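Local coordinates for T-lymphoma invasion and metastasis-inducing protein 1 (Homo sapiens, PDB 4K2P), which probably activates Rac-type GTPases as a guanine nucleotide exchange factor, with a PH-CC-Ex region implicated in phosphoinositide binding and in protein-protein interaction, at residues Val16-His22 against Leu95-Phe101; Asn25-Glu29 against Ala238-Arg243; Trp70-Val76 against Phe89-Ser94; Asp86-Cys90 against Leu109-Ile113; Leu213-Ala217 against Phe231-Phe236. The protein carries 5 engineered substitutions. All coordinates share one frame; numbering follows the deposited sequence. Where two conformers were deposited one is given.

Contact 1: Val16-His22 against Leu95-Phe101; sequences VKNFLVH and LGDAFLF
L100 pairs with K17 and packs on F19 where strand 16-22 meets 95-101, an antiparallel pairing (156° between the strand directions) interrupted by a classic beta bulge. In this PH-domain fold, strand 10-23 also pairs with 27-30 and 37-44, and this contact ties it to 98-102, helping to close the curled sheet. L100 N reaches K17 O at 2.9 Å. The leucine side chain leaves beside the backbone N (chi1 -64°), which brings CD1 to 3.7 Å from F19 CD1 and sets CD2 over one face of the F19 ring, toward the rim. W36 and C90 also touch this leucine. A98 faces both residues of the bulge. Its carbonyl O accepts from F19 N at 3.0 Å and from L20 N at 3.1 Å, both coming from the same face of the carbonyl plane, while A98 N returns a bond to L20 O. The A98 methyl meets L20 CB at 4.0 Å and lies at the edge of the F19 ring. At G96 (phi 113°) any CB would collide with the carbonyl O of L95 and crowd H22 CB, which explains the glycine. H22 lies alongside L95, whose CB sits over one imidazole face. The histidine was modelled in two conformers, so its ring contacts carry less certainty. In the conformer described, imidazole and D97 carboxylate planes are almost perpendicular, and D97 OD1 accepts twice from one face of its plane: from H22 N at 3.0 Å and from H22 ND1 at 2.9 Å.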
# COMPACT_ATOMS: atom_id res chain seq x y z
N VAL A 16 7.87 15.61 5.89
CA VAL A 16 8.07 14.34 5.19
C VAL A 16 9.27 13.61 5.76
O VAL A 16 10.27 14.23 6.15
CB VAL A 16 8.27 14.54 3.68
CG1 VAL A 16 8.36 13.19 2.97
CG2 VAL A 16 7.13 15.38 3.09
N LYS A 17 9.17 12.29 5.81
CA LYS A 17 10.20 11.45 6.40
C LYS A 17 10.18 10.09 5.70
O LYS A 17 9.13 9.46 5.64
CB LYS A 17 9.90 11.30 7.89
CG LYS A 17 10.90 10.56 8.71
CD LYS A 17 10.47 10.69 10.16
CE LYS A 17 11.40 9.98 11.08
NZ LYS A 17 11.45 10.67 12.40
N ASN A 18 11.30 9.63 5.16
CA ASN A 18 11.36 8.26 4.64
C ASN A 18 11.16 7.25 5.77
O ASN A 18 11.68 7.43 6.86
CB ASN A 18 12.68 8.00 3.92
CG ASN A 18 12.85 8.86 2.70
OD1 ASN A 18 11.88 9.29 2.09
ND2 ASN A 18 14.09 9.09 2.31
N PHE A 19 10.40 6.20 5.50
CA PHE A 19 9.95 5.28 6.53
C PHE A 19 10.44 3.84 6.31
O PHE A 19 11.10 3.26 7.18
CB PHE A 19 8.43 5.33 6.62
CG PHE A 19 7.86 4.53 7.76
CD1 PHE A 19 8.39 4.64 9.03
CD2 PHE A 19 6.78 3.69 7.56
CE1 PHE A 19 7.87 3.91 10.08
CE2 PHE A 19 6.25 2.96 8.60
CZ PHE A 19 6.80 3.07 9.86
N LEU A 20 10.10 3.27 5.16
CA LEU A 20 10.60 1.95 4.75
C LEU A 20 11.26 2.10 3.38
O LEU A 20 10.88 2.98 2.60
CB LEU A 20 9.47 0.92 4.69
CG LEU A 20 8.72 0.73 6.00
CD1 LEU A 20 7.47 -0.10 5.81
CD2 LEU A 20 9.63 0.07 7.04
N VAL A 21 12.24 1.25 3.10
CA VAL A 21 13.04 1.33 1.88
C VAL A 21 13.23 -0.05 1.28
O VAL A 21 13.61 -1.00 1.98
CB VAL A 21 14.43 1.95 2.14
CG1 VAL A 21 15.25 1.96 0.86
CG2 VAL A 21 14.30 3.37 2.65
N HIS A 22 12.97 -0.17 -0.02
CA HIS A 22 13.15 -1.45 -0.71
C HIS A 22 14.60 -1.60 -1.14
O HIS A 22 15.23 -0.66 -1.63
CB HIS A 22 12.18 -1.57 -1.90
CG HIS A 22 12.60 -0.84 -3.14
ND1 HIS A 22 12.97 0.49 -3.13
CD2 HIS A 22 12.68 -1.24 -4.43
CE1 HIS A 22 13.28 0.87 -4.36
NE2 HIS A 22 13.11 -0.17 -5.17
N LEU A 95 6.47 -0.63 -4.78
CA LEU A 95 7.82 -1.19 -4.82
C LEU A 95 8.35 -1.74 -3.49
O LEU A 95 9.31 -2.51 -3.49
CB LEU A 95 8.80 -0.14 -5.33
CG LEU A 95 8.54 0.44 -6.72
CD1 LEU A 95 9.66 1.42 -7.11
CD2 LEU A 95 8.41 -0.67 -7.77
N GLY A 96 7.74 -1.35 -2.38
CA GLY A 96 8.21 -1.77 -1.06
C GLY A 96 8.75 -0.61 -0.24
O GLY A 96 9.29 -0.80 0.85
N ASP A 97 8.60 0.61 -0.77
CA ASP A 97 8.95 1.83 -0.04
C ASP A 97 7.75 2.35 0.71
O ASP A 97 6.62 2.07 0.33
CB ASP A 97 9.42 2.93 -0.99
CG ASP A 97 10.59 2.52 -1.83
OD1 ASP A 97 11.63 2.20 -1.24
OD2 ASP A 97 10.46 2.53 -3.07
N ALA A 98 8.00 3.14 1.74
CA ALA A 98 6.93 3.87 2.40
C ALA A 98 7.46 5.18 2.98
O ALA A 98 8.65 5.30 3.28
CB ALA A 98 6.29 3.02 3.49
N PHE A 99 6.57 6.15 3.13
CA PHE A 99 6.91 7.52 3.47
C PHE A 99 5.90 8.03 4.47
O PHE A 99 4.72 7.74 4.36
CB PHE A 99 6.91 8.42 2.22
CG PHE A 99 7.69 7.86 1.07
CD1 PHE A 99 7.10 6.96 0.18
CD2 PHE A 99 9.01 8.23 0.86
CE1 PHE A 99 7.82 6.44 -0.88
CE2 PHE A 99 9.73 7.70 -0.21
CZ PHE A 99 9.13 6.80 -1.07
N LEU A 100 6.37 8.76 5.47
CA LEU A 100 5.48 9.46 6.39
C LEU A 100 5.30 10.93 6.00
O LEU A 100 6.24 11.58 5.56
CB LEU A 100 6.02 9.36 7.81
CG LEU A 100 6.09 7.95 8.40
CD1 LEU A 100 6.85 7.99 9.70
CD2 LEU A 100 4.70 7.38 8.63
N PHE A 101 4.10 11.42 6.22
CA PHE A 101 3.72 12.80 5.94
C PHE A 101 2.96 13.35 7.14
O PHE A 101 2.14 12.64 7.72
CB PHE A 101 2.84 12.89 4.70
CG PHE A 101 3.46 12.34 3.45
CD1 PHE A 101 4.23 13.14 2.62
CD2 PHE A 101 3.22 11.03 3.09
CE1 PHE A 101 4.77 12.63 1.45
CE2 PHE A 101 3.77 10.51 1.92
CZ PHE A 101 4.54 11.31 1.11

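Contact 2: Asn25-Glu29 against Ala238-Arg243; sequences NKKVE and ALVAAR
V28 is the apolar centre of this contact, pressing its CG2 branch against A242 and the helix that contains A238 and L239. With CG1 anti to the backbone N (chi1 -180°), CG2 is turned beside that N, where it comes to 3.6 Å from A242 CB and 3.4 Å from A238 O. That carbonyl oxygen already accepts the backbone N of A242. L239 brings CD2 to 4.0 Å from V28 CB, while L20 and L228 also touch the valine. K26 works differently. Its chain is extended as far as CE, with CB 3.5 Å from A242 O, and then bends at chi4 (-67°). The bend carries NZ to R243 O at 3.2 Å, a hydrogen bond in which the donor stands 43° out of the carbonyl plane. The R243 guanidinium is engaged elsewhere, in a salt bridge with E186. Beside the lysine, one water donates to K26 O and, at 2.8 Å, to L239 O, linking the two backbones. With K26 in the turn that precedes strand 27-30, the arrangement is that of a beta-hairpin of the PH domain docked on the last modelled helix, 233-241, of the CC-Ex region.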
# COMPACT_ATOMS: atom_id res chain seq x y z
N ASN A 25 17.11 -8.18 -3.67
CA ASN A 25 16.65 -9.50 -3.26
C ASN A 25 15.30 -9.49 -2.55
O ASN A 25 15.04 -10.34 -1.69
CB ASN A 25 17.70 -10.17 -2.38
CG ASN A 25 17.72 -11.68 -2.55
OD1 ASN A 25 17.51 -12.20 -3.65
ND2 ASN A 25 17.98 -12.40 -1.46
N LYS A 26 14.47 -8.50 -2.86
CA LYS A 26 13.09 -8.44 -2.38
C LYS A 26 12.99 -8.11 -0.89
O LYS A 26 12.02 -8.51 -0.24
CB LYS A 26 12.37 -9.77 -2.67
CG LYS A 26 12.47 -10.25 -4.11
CD LYS A 26 11.85 -11.63 -4.27
CE LYS A 26 11.99 -12.15 -5.70
NZ LYS A 26 11.19 -11.35 -6.68
N LYS A 27 13.96 -7.37 -0.37
CA LYS A 27 13.98 -7.03 1.06
C LYS A 27 13.41 -5.66 1.34
O LYS A 27 13.52 -4.76 0.53
CB LYS A 27 15.41 -7.07 1.60
CG LYS A 27 16.09 -8.42 1.61
CD LYS A 27 17.33 -8.40 2.50
CE LYS A 27 18.37 -7.35 2.08
NZ LYS A 27 19.12 -7.73 0.84
N VAL A 28 12.72 -5.52 2.46
CA VAL A 28 12.34 -4.21 2.97
C VAL A 28 13.18 -3.95 4.22
O VAL A 28 13.42 -4.87 5.00
CB VAL A 28 10.84 -4.14 3.32
CG1 VAL A 28 10.50 -2.76 3.85
CG2 VAL A 28 10.00 -4.44 2.09
N GLU A 29 13.64 -2.72 4.39
CA GLU A 29 14.37 -2.31 5.59
C GLU A 29 13.82 -0.99 6.11
O GLU A 29 13.25 -0.21 5.35
CB GLU A 29 15.86 -2.17 5.32
CG GLU A 29 16.57 -3.50 5.10
CD GLU A 29 18.05 -3.31 4.84
OE1 GLU A 29 18.51 -2.15 4.89
OE2 GLU A 29 18.74 -4.32 4.58
N ALA A 238 4.26 -3.02 2.29
CA ALA A 238 5.62 -2.86 1.78
C ALA A 238 6.27 -4.23 1.54
O ALA A 238 6.95 -4.44 0.54
CB ALA A 238 6.47 -2.04 2.74
N LEU A 239 6.04 -5.16 2.47
CA LEU A 239 6.62 -6.49 2.38
C LEU A 239 6.04 -7.26 1.20
O LEU A 239 6.77 -7.91 0.45
CB LEU A 239 6.39 -7.24 3.70
CG LEU A 239 7.21 -6.71 4.87
CD1 LEU A 239 6.64 -7.18 6.19
CD2 LEU A 239 8.67 -7.14 4.73
N VAL A 240 4.74 -7.15 1.01
CA VAL A 240 4.08 -7.83 -0.08
C VAL A 240 4.50 -7.26 -1.43
O VAL A 240 4.77 -8.01 -2.36
CB VAL A 240 2.54 -7.76 0.05
CG1 VAL A 240 1.85 -8.24 -1.24
CG2 VAL A 240 2.09 -8.59 1.23
N ALA A 241 4.56 -5.94 -1.53
CA ALA A 241 4.88 -5.27 -2.78
C ALA A 241 6.31 -5.56 -3.18
O ALA A 241 6.63 -5.64 -4.37
CB ALA A 241 4.64 -3.77 -2.67
N ALA A 242 7.18 -5.73 -2.20
CA ALA A 242 8.59 -5.98 -2.47
C ALA A 242 8.81 -7.34 -3.16
O ALA A 242 9.88 -7.60 -3.71
CB ALA A 242 9.39 -5.92 -1.19
N ARG A 243 7.81 -8.21 -3.11
CA ARG A 243 7.92 -9.51 -3.77
C ARG A 243 7.77 -9.44 -5.28
O ARG A 243 8.20 -10.34 -5.99
CB ARG A 243 6.89 -10.48 -3.22
CG ARG A 243 7.01 -10.73 -1.74
CD ARG A 243 5.78 -11.45 -1.26
NE ARG A 243 5.74 -11.55 0.19
CZ ARG A 243 4.70 -12.03 0.86
NH1 ARG A 243 3.62 -12.44 0.21
NH2 ARG A 243 4.74 -12.08 2.18
O HOH W 1 9.28 -8.71 1.46

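Contact 3: Trp70-Val76 against Phe89-Ser94; sequences WVENSIV and FCLSNS
L91 of the beta hairpin 75-78/88-92, part of the PH-domain sheet, packs against V76 of the partner strand and against V71 and S74 of the turn leading into it. The register is fixed by I75 and S92, a hydrogen-bonded antiparallel pair: I75 N to S92 O and S92 N to I75 O both measure 2.9 Å. V76 and L91 form the adjoining non-hydrogen-bonded pair. From CB outward, L91 meets a different partner at each atom. CB borders the carbonyl oxygen of I75. CG, anti to the backbone N (chi1 -175°), lies 4.0 Å from S74 CB. There the chain forks. The L91 and V71 side chains cross at about a right angle, L91 CD1 lying 3.7 Å from V71 CG1 and also meeting V76 CG2 at 4.0 Å, whereas L91 CD2 turns to S74 OG at 3.6 Å. That hydroxyl donates to V71 O, well above the carbonyl plane, and so braces the type II turn from V71 to S74, whose own S74 N to V71 O bond is weak. Further along, V76 and F89 run alongside each other, with V76 CG1 3.5 Å from F89 CD2. Outside the pair, S92 OG is bonded to H237, in the helix 233-241, which joins the hairpin to the CC-Ex domain. V76 N is bonded to H117, from the helix 106-128. At the other end of the contact, the turn and S94 are joined through solvent: a single water accepts from S94 N and donates both to W70 O and, at 2.7 Å, to E72 O.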
# COMPACT_ATOMS: atom_id res chain seq x y z
N TRP A 70 6.79 7.99 -7.38
CA TRP A 70 5.75 7.36 -8.18
C TRP A 70 4.79 6.61 -7.27
O TRP A 70 5.22 5.74 -6.53
CB TRP A 70 6.39 6.43 -9.20
CG TRP A 70 5.45 5.79 -10.18
CD1 TRP A 70 4.52 6.42 -10.96
CD2 TRP A 70 5.37 4.40 -10.49
NE1 TRP A 70 3.87 5.49 -11.74
CE2 TRP A 70 4.37 4.25 -11.46
CE3 TRP A 70 6.05 3.27 -10.03
CZ2 TRP A 70 4.03 3.00 -11.99
CZ3 TRP A 70 5.71 2.03 -10.55
CH2 TRP A 70 4.71 1.91 -11.52
N VAL A 71 3.50 6.92 -7.34
CA VAL A 71 2.55 6.40 -6.35
C VAL A 71 1.42 5.58 -6.96
O VAL A 71 0.42 5.34 -6.29
CB VAL A 71 1.92 7.55 -5.52
CG1 VAL A 71 3.01 8.36 -4.84
CG2 VAL A 71 1.05 8.45 -6.38
N GLU A 72 1.59 5.13 -8.20
CA GLU A 72 0.63 4.19 -8.79
C GLU A 72 0.53 2.97 -7.89
O GLU A 72 1.54 2.50 -7.39
CB GLU A 72 1.03 3.77 -10.21
CG GLU A 72 0.38 4.59 -11.32
CD GLU A 72 0.70 4.08 -12.73
OE1 GLU A 72 0.80 2.86 -12.95
OE2 GLU A 72 0.85 4.93 -13.64
N ASN A 73 -0.68 2.50 -7.66
CA ASN A 73 -0.93 1.27 -6.90
C ASN A 73 -0.39 1.35 -5.47
O ASN A 73 0.07 0.36 -4.90
CB ASN A 73 -0.34 0.06 -7.63
CG ASN A 73 -1.05 -0.23 -8.94
OD1 ASN A 73 -2.28 -0.25 -9.00
ND2 ASN A 73 -0.28 -0.47 -9.99
N SER A 74 -0.49 2.53 -4.88
CA SER A 74 -0.10 2.76 -3.49
C SER A 74 -1.27 2.58 -2.52
O SER A 74 -2.42 2.47 -2.92
CB SER A 74 0.47 4.17 -3.33
OG SER A 74 1.70 4.30 -4.00
N ILE A 75 -0.94 2.52 -1.24
CA ILE A 75 -1.93 2.62 -0.18
C ILE A 75 -1.51 3.77 0.73
O ILE A 75 -0.34 3.96 1.01
CB ILE A 75 -2.04 1.31 0.65
CG1 ILE A 75 -2.61 0.18 -0.21
CG2 ILE A 75 -2.93 1.52 1.87
CD1 ILE A 75 -2.50 -1.21 0.44
N VAL A 76 -2.49 4.52 1.21
CA VAL A 76 -2.23 5.58 2.16
C VAL A 76 -3.10 5.27 3.37
O VAL A 76 -4.26 4.90 3.23
CB VAL A 76 -2.55 6.99 1.61
CG1 VAL A 76 -2.02 8.06 2.54
CG2 VAL A 76 -1.96 7.17 0.22
N PHE A 89 0.11 10.67 8.11
CA PHE A 89 -0.32 9.55 7.26
C PHE A 89 0.88 8.94 6.57
O PHE A 89 1.93 9.55 6.50
CB PHE A 89 -1.39 9.99 6.25
CG PHE A 89 -0.98 11.13 5.35
CD1 PHE A 89 -1.12 12.44 5.76
CD2 PHE A 89 -0.53 10.89 4.06
CE1 PHE A 89 -0.77 13.49 4.92
CE2 PHE A 89 -0.20 11.92 3.22
CZ PHE A 89 -0.32 13.23 3.65
N CYS A 90 0.72 7.71 6.09
CA CYS A 90 1.82 6.92 5.56
C CYS A 90 1.44 6.40 4.18
O CYS A 90 0.38 5.78 4.02
CB CYS A 90 2.16 5.75 6.49
SG CYS A 90 3.49 4.67 5.90
N LEU A 91 2.26 6.69 3.18
CA LEU A 91 2.09 6.12 1.85
C LEU A 91 3.06 4.97 1.67
O LEU A 91 4.24 5.11 1.93
CB LEU A 91 2.32 7.18 0.76
CG LEU A 91 2.05 6.73 -0.68
CD1 LEU A 91 1.54 7.88 -1.53
CD2 LEU A 91 3.29 6.15 -1.34
N SER A 92 2.55 3.82 1.25
CA SER A 92 3.40 2.72 0.83
C SER A 92 3.15 2.48 -0.65
O SER A 92 2.00 2.35 -1.07
CB SER A 92 3.13 1.45 1.65
OG SER A 92 1.74 1.23 1.82
N ASN A 93 4.21 2.42 -1.45
CA ASN A 93 4.07 2.38 -2.89
C ASN A 93 4.08 0.95 -3.41
O ASN A 93 4.00 0.00 -2.64
CB ASN A 93 5.18 3.21 -3.55
CG ASN A 93 6.55 2.58 -3.42
OD1 ASN A 93 6.72 1.57 -2.75
ND2 ASN A 93 7.54 3.18 -4.07
N SER A 94 4.16 0.79 -4.73
CA SER A 94 4.09 -0.53 -5.34
C SER A 94 5.42 -1.27 -5.31
O SER A 94 5.50 -2.40 -5.76
CB SER A 94 3.58 -0.41 -6.78
OG SER A 94 4.53 0.27 -7.59
O HOH W 2 4.09 3.18 -6.69
O HOH W 3 0.18 2.71 3.63

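Contact 4: Asp86-Cys90 against Leu109-Ile113; sequences DFVFC and LENWI
F89 and L109 make the main apolar contact here, the two side chains passing antiparallel to one another between the strand 88-90 and the helix 109-113. The axes of that strand and helix run nearly parallel, 15° apart in direction and 9.4 Å from each other at closest approach, a spacing bridged by side chains. Among contacts of aliphatic groups with the ring, L109 CG meets F89 CD1 at 3.9 Å, and W112 CB touches F89 CZ at 3.7 Å. The leucine, with CG anti to the backbone N (chi1 178°), reaches on with CD1 to the strand backbone, 3.4 Å from V88 O and 3.7 Å from F87 C. These are contacts of a methyl group with peptide atoms, so the leucine covers the main chain as well as the ring. Aromatic contacts come next: F89 CZ lies 3.8 Å from W112 CG. The F89 ring and the five-membered ring of W112 are nearly parallel, planes 22° apart, but slid so far that they barely overlap, with centroids 5.5 Å from each other. W112 also has a cation-pi partner in K10, and F89 meets the ring of F101, so both aromatics are engaged beyond this pair. An alanine in place of F89 would probably open a gap between strand and helix, leaving L109 CG and W112 CB without the ring they rest on. Polar exchange is lacking, since neither segment donates a hydrogen bond to the other. Between these two segments, then, the helix is probably held by burial of apolar surface and shape fit.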
# COMPACT_ATOMS: atom_id res chain seq x y z
N ASP A 86 0.69 14.44 15.66
CA ASP A 86 -0.68 14.31 15.16
C ASP A 86 -0.73 14.54 13.65
O ASP A 86 0.17 15.15 13.07
CB ASP A 86 -1.62 15.30 15.87
CG ASP A 86 -1.86 14.95 17.33
OD1 ASP A 86 -1.84 13.75 17.68
OD2 ASP A 86 -2.08 15.88 18.13
N PHE A 87 -1.77 14.01 13.01
CA PHE A 87 -2.05 14.23 11.59
C PHE A 87 -0.97 13.67 10.68
O PHE A 87 -0.65 14.25 9.64
CB PHE A 87 -2.25 15.73 11.35
CG PHE A 87 -3.17 16.36 12.34
CD1 PHE A 87 -4.38 15.75 12.65
CD2 PHE A 87 -2.83 17.53 12.98
CE1 PHE A 87 -5.24 16.31 13.57
CE2 PHE A 87 -3.69 18.09 13.91
CZ PHE A 87 -4.89 17.48 14.20
N VAL A 88 -0.45 12.51 11.06
CA VAL A 88 0.49 11.77 10.25
C VAL A 88 -0.27 10.77 9.37
O VAL A 88 -1.23 10.16 9.83
CB VAL A 88 1.52 11.02 11.13
CG1 VAL A 88 2.47 10.18 10.27
CG2 VAL A 88 2.30 12.00 11.97
N PHE A 89 0.11 10.67 8.11
CA PHE A 89 -0.32 9.55 7.26
C PHE A 89 0.88 8.94 6.57
O PHE A 89 1.93 9.55 6.50
CB PHE A 89 -1.39 9.99 6.25
CG PHE A 89 -0.98 11.13 5.35
CD1 PHE A 89 -1.12 12.44 5.76
CD2 PHE A 89 -0.53 10.89 4.06
CE1 PHE A 89 -0.77 13.49 4.92
CE2 PHE A 89 -0.20 11.92 3.22
CZ PHE A 89 -0.32 13.23 3.65
N CYS A 90 0.72 7.71 6.09
CA CYS A 90 1.82 6.92 5.56
C CYS A 90 1.44 6.40 4.18
O CYS A 90 0.38 5.78 4.02
CB CYS A 90 2.16 5.75 6.49
SG CYS A 90 3.49 4.67 5.90
N LEU A 109 -5.80 15.81 6.32
CA LEU A 109 -5.25 14.47 6.20
C LEU A 109 -6.17 13.64 5.32
O LEU A 109 -5.71 12.96 4.41
CB LEU A 109 -5.09 13.83 7.58
CG LEU A 109 -4.59 12.38 7.63
CD1 LEU A 109 -3.84 12.16 8.94
CD2 LEU A 109 -5.72 11.39 7.52
N GLU A 110 -7.46 13.71 5.59
CA GLU A 110 -8.44 12.94 4.82
C GLU A 110 -8.46 13.40 3.37
O GLU A 110 -8.68 12.60 2.48
CB GLU A 110 -9.84 13.09 5.43
CG GLU A 110 -10.08 12.28 6.69
CD GLU A 110 -11.32 12.73 7.45
OE1 GLU A 110 -12.00 13.67 6.98
OE2 GLU A 110 -11.63 12.14 8.51
N ASN A 111 -8.22 14.68 3.14
CA ASN A 111 -8.20 15.20 1.78
C ASN A 111 -7.01 14.67 0.99
O ASN A 111 -7.12 14.42 -0.21
CB ASN A 111 -8.19 16.73 1.79
CG ASN A 111 -9.55 17.31 2.10
OD1 ASN A 111 -10.58 16.65 1.92
ND2 ASN A 111 -9.57 18.55 2.57
N TRP A 112 -5.87 14.52 1.65
CA TRP A 112 -4.68 13.97 1.00
C TRP A 112 -4.91 12.49 0.68
O TRP A 112 -4.55 12.03 -0.41
CB TRP A 112 -3.44 14.15 1.89
CG TRP A 112 -2.71 15.43 1.65
CD1 TRP A 112 -2.67 16.53 2.48
CD2 TRP A 112 -1.93 15.76 0.51
NE1 TRP A 112 -1.90 17.53 1.90
CE2 TRP A 112 -1.43 17.07 0.69
CE3 TRP A 112 -1.59 15.08 -0.66
CZ2 TRP A 112 -0.62 17.70 -0.24
CZ3 TRP A 112 -0.78 15.71 -1.60
CH2 TRP A 112 -0.31 17.01 -1.38
N ILE A 113 -5.52 11.76 1.60
CA ILE A 113 -5.78 10.34 1.37
C ILE A 113 -6.73 10.20 0.19
O ILE A 113 -6.52 9.36 -0.68
CB ILE A 113 -6.37 9.66 2.63
CG1 ILE A 113 -5.28 9.55 3.70
CG2 ILE A 113 -6.90 8.26 2.28
CD1 ILE A 113 -5.73 8.92 4.99

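Contact 5: Leu213-Ala217 against Phe231-Phe236; sequences LLAFA and FSVSSF
F236 is the tight point of this contact, its ring edged by L213 and covered on one face by A217. The carbonyl oxygen of L213 meets the ring at its edge and in its plane, 3.3 Å from F236 CE2, while L213 CG touches that same carbon at 3.9 Å. Over the face comes the methyl of A217, a CH-pi contact with CB 4.1 Å from the F236 ring centroid and 17° off the normal. The ring is delivered there because CG lies anti to the backbone N (chi1 -172°). The L213 and V233 side chains cross at about a right angle, with L213 CD2 3.8 Å from V233 CG1. An alanine at F236 would probably strip the A217 methyl of its CH-pi partner and leave L213 CG facing a gap where CE2 had been. In the CC-Ex domain this joins the type I turn L214-A217 to the start of helix 233-241, where S232 is the N-cap: S232 OG accepts from S235 N at 3.2 Å. M190, from the long helix 168-203, also touches F236. L214, partly exposed, bridges the tight and open sides: its CD2 lies 3.7 Å from S232 O and also reaches F236 CD2. The solvent side is looser, with F216 and F231 exposed and burying little surface.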
# COMPACT_ATOMS: atom_id res chain seq x y z
N LEU A 213 -7.20 -6.73 7.89
CA LEU A 213 -6.17 -7.07 6.91
C LEU A 213 -4.98 -7.72 7.59
O LEU A 213 -4.45 -8.71 7.09
CB LEU A 213 -5.71 -5.84 6.13
CG LEU A 213 -4.57 -6.08 5.13
CD1 LEU A 213 -4.99 -7.04 4.02
CD2 LEU A 213 -4.07 -4.78 4.54
N LEU A 214 -4.55 -7.15 8.71
CA LEU A 214 -3.35 -7.64 9.37
C LEU A 214 -3.48 -9.09 9.82
O LEU A 214 -2.48 -9.81 9.90
CB LEU A 214 -3.00 -6.77 10.58
CG LEU A 214 -2.20 -5.53 10.20
CD1 LEU A 214 -2.17 -4.56 11.36
CD2 LEU A 214 -0.78 -5.92 9.78
N ALA A 215 -4.70 -9.52 10.11
CA ALA A 215 -4.93 -10.89 10.54
C ALA A 215 -4.57 -11.90 9.43
O ALA A 215 -4.38 -13.07 9.70
CB ALA A 215 -6.38 -11.07 10.96
N PHE A 216 -4.48 -11.44 8.19
CA PHE A 216 -4.12 -12.30 7.07
C PHE A 216 -2.62 -12.44 6.87
O PHE A 216 -2.17 -13.23 6.05
CB PHE A 216 -4.74 -11.78 5.76
CG PHE A 216 -6.22 -11.98 5.68
CD1 PHE A 216 -6.74 -13.25 5.57
CD2 PHE A 216 -7.09 -10.90 5.74
CE1 PHE A 216 -8.10 -13.45 5.51
CE2 PHE A 216 -8.45 -11.09 5.68
CZ PHE A 216 -8.96 -12.37 5.56
N ALA A 217 -1.83 -11.69 7.63
CA ALA A 217 -0.38 -11.82 7.54
C ALA A 217 0.05 -13.20 8.03
O ALA A 217 -0.31 -13.62 9.13
CB ALA A 217 0.32 -10.72 8.35
N PHE A 231 4.30 -3.17 12.95
CA PHE A 231 3.19 -4.01 12.52
C PHE A 231 2.04 -3.10 12.14
O PHE A 231 1.34 -2.58 13.01
CB PHE A 231 2.72 -4.97 13.61
CG PHE A 231 3.74 -6.00 14.00
CD1 PHE A 231 4.80 -5.68 14.83
CD2 PHE A 231 3.63 -7.30 13.53
CE1 PHE A 231 5.73 -6.64 15.19
CE2 PHE A 231 4.56 -8.26 13.89
CZ PHE A 231 5.61 -7.93 14.72
N SER A 232 1.83 -2.92 10.85
CA SER A 232 0.80 -2.03 10.35
C SER A 232 0.45 -2.42 8.93
O SER A 232 1.16 -3.20 8.30
CB SER A 232 1.28 -0.59 10.39
OG SER A 232 2.29 -0.41 9.41
N VAL A 233 -0.65 -1.89 8.43
CA VAL A 233 -1.03 -2.08 7.04
C VAL A 233 0.11 -1.62 6.14
O VAL A 233 0.36 -2.24 5.13
CB VAL A 233 -2.32 -1.31 6.71
CG1 VAL A 233 -2.60 -1.35 5.20
CG2 VAL A 233 -3.48 -1.92 7.47
N SER A 234 0.80 -0.55 6.52
CA SER A 234 1.85 0.01 5.67
C SER A 234 3.07 -0.91 5.53
O SER A 234 3.63 -1.02 4.45
CB SER A 234 2.30 1.37 6.21
OG SER A 234 1.24 2.31 6.13
N SER A 235 3.49 -1.54 6.62
CA SER A 235 4.63 -2.45 6.56
C SER A 235 4.25 -3.77 5.90
O SER A 235 5.05 -4.38 5.20
CB SER A 235 5.19 -2.69 7.97
OG SER A 235 4.24 -3.33 8.79
N PHE A 236 3.01 -4.20 6.12
CA PHE A 236 2.46 -5.40 5.50
C PHE A 236 2.49 -5.20 4.00
O PHE A 236 2.98 -6.04 3.25
CB PHE A 236 1.04 -5.64 6.02
CG PHE A 236 0.42 -6.95 5.61
CD1 PHE A 236 1.14 -7.92 4.92
CD2 PHE A 236 -0.90 -7.21 5.92
CE1 PHE A 236 0.54 -9.11 4.55
CE2 PHE A 236 -1.49 -8.41 5.56
CZ PHE A 236 -0.77 -9.36 4.87

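In the fold
From the N terminus, strand 10-23 opens contact 1 and the following strand 27-30 opens contact 2; the two cross, since contact 1 closes at 95-101 whereas contact 2 closes only near the C terminus. Contact 3, a short hairpin loop, is nested inside contact 1. Contact 4 begins where contact 3 ends, sharing F89 and C90, and crosses contact 1 when it closes on helix 106-128. Contacts 1 and 3 join strands of the PH sheet, and contact 4 adds its C-terminal helix. Contact 5 follows in series, within the CC-Ex helices, and like contacts 3 and 4 is nested inside contact 2. The long closure of contact 2 through helix 233-241 ties the PH and CC-Ex domains together.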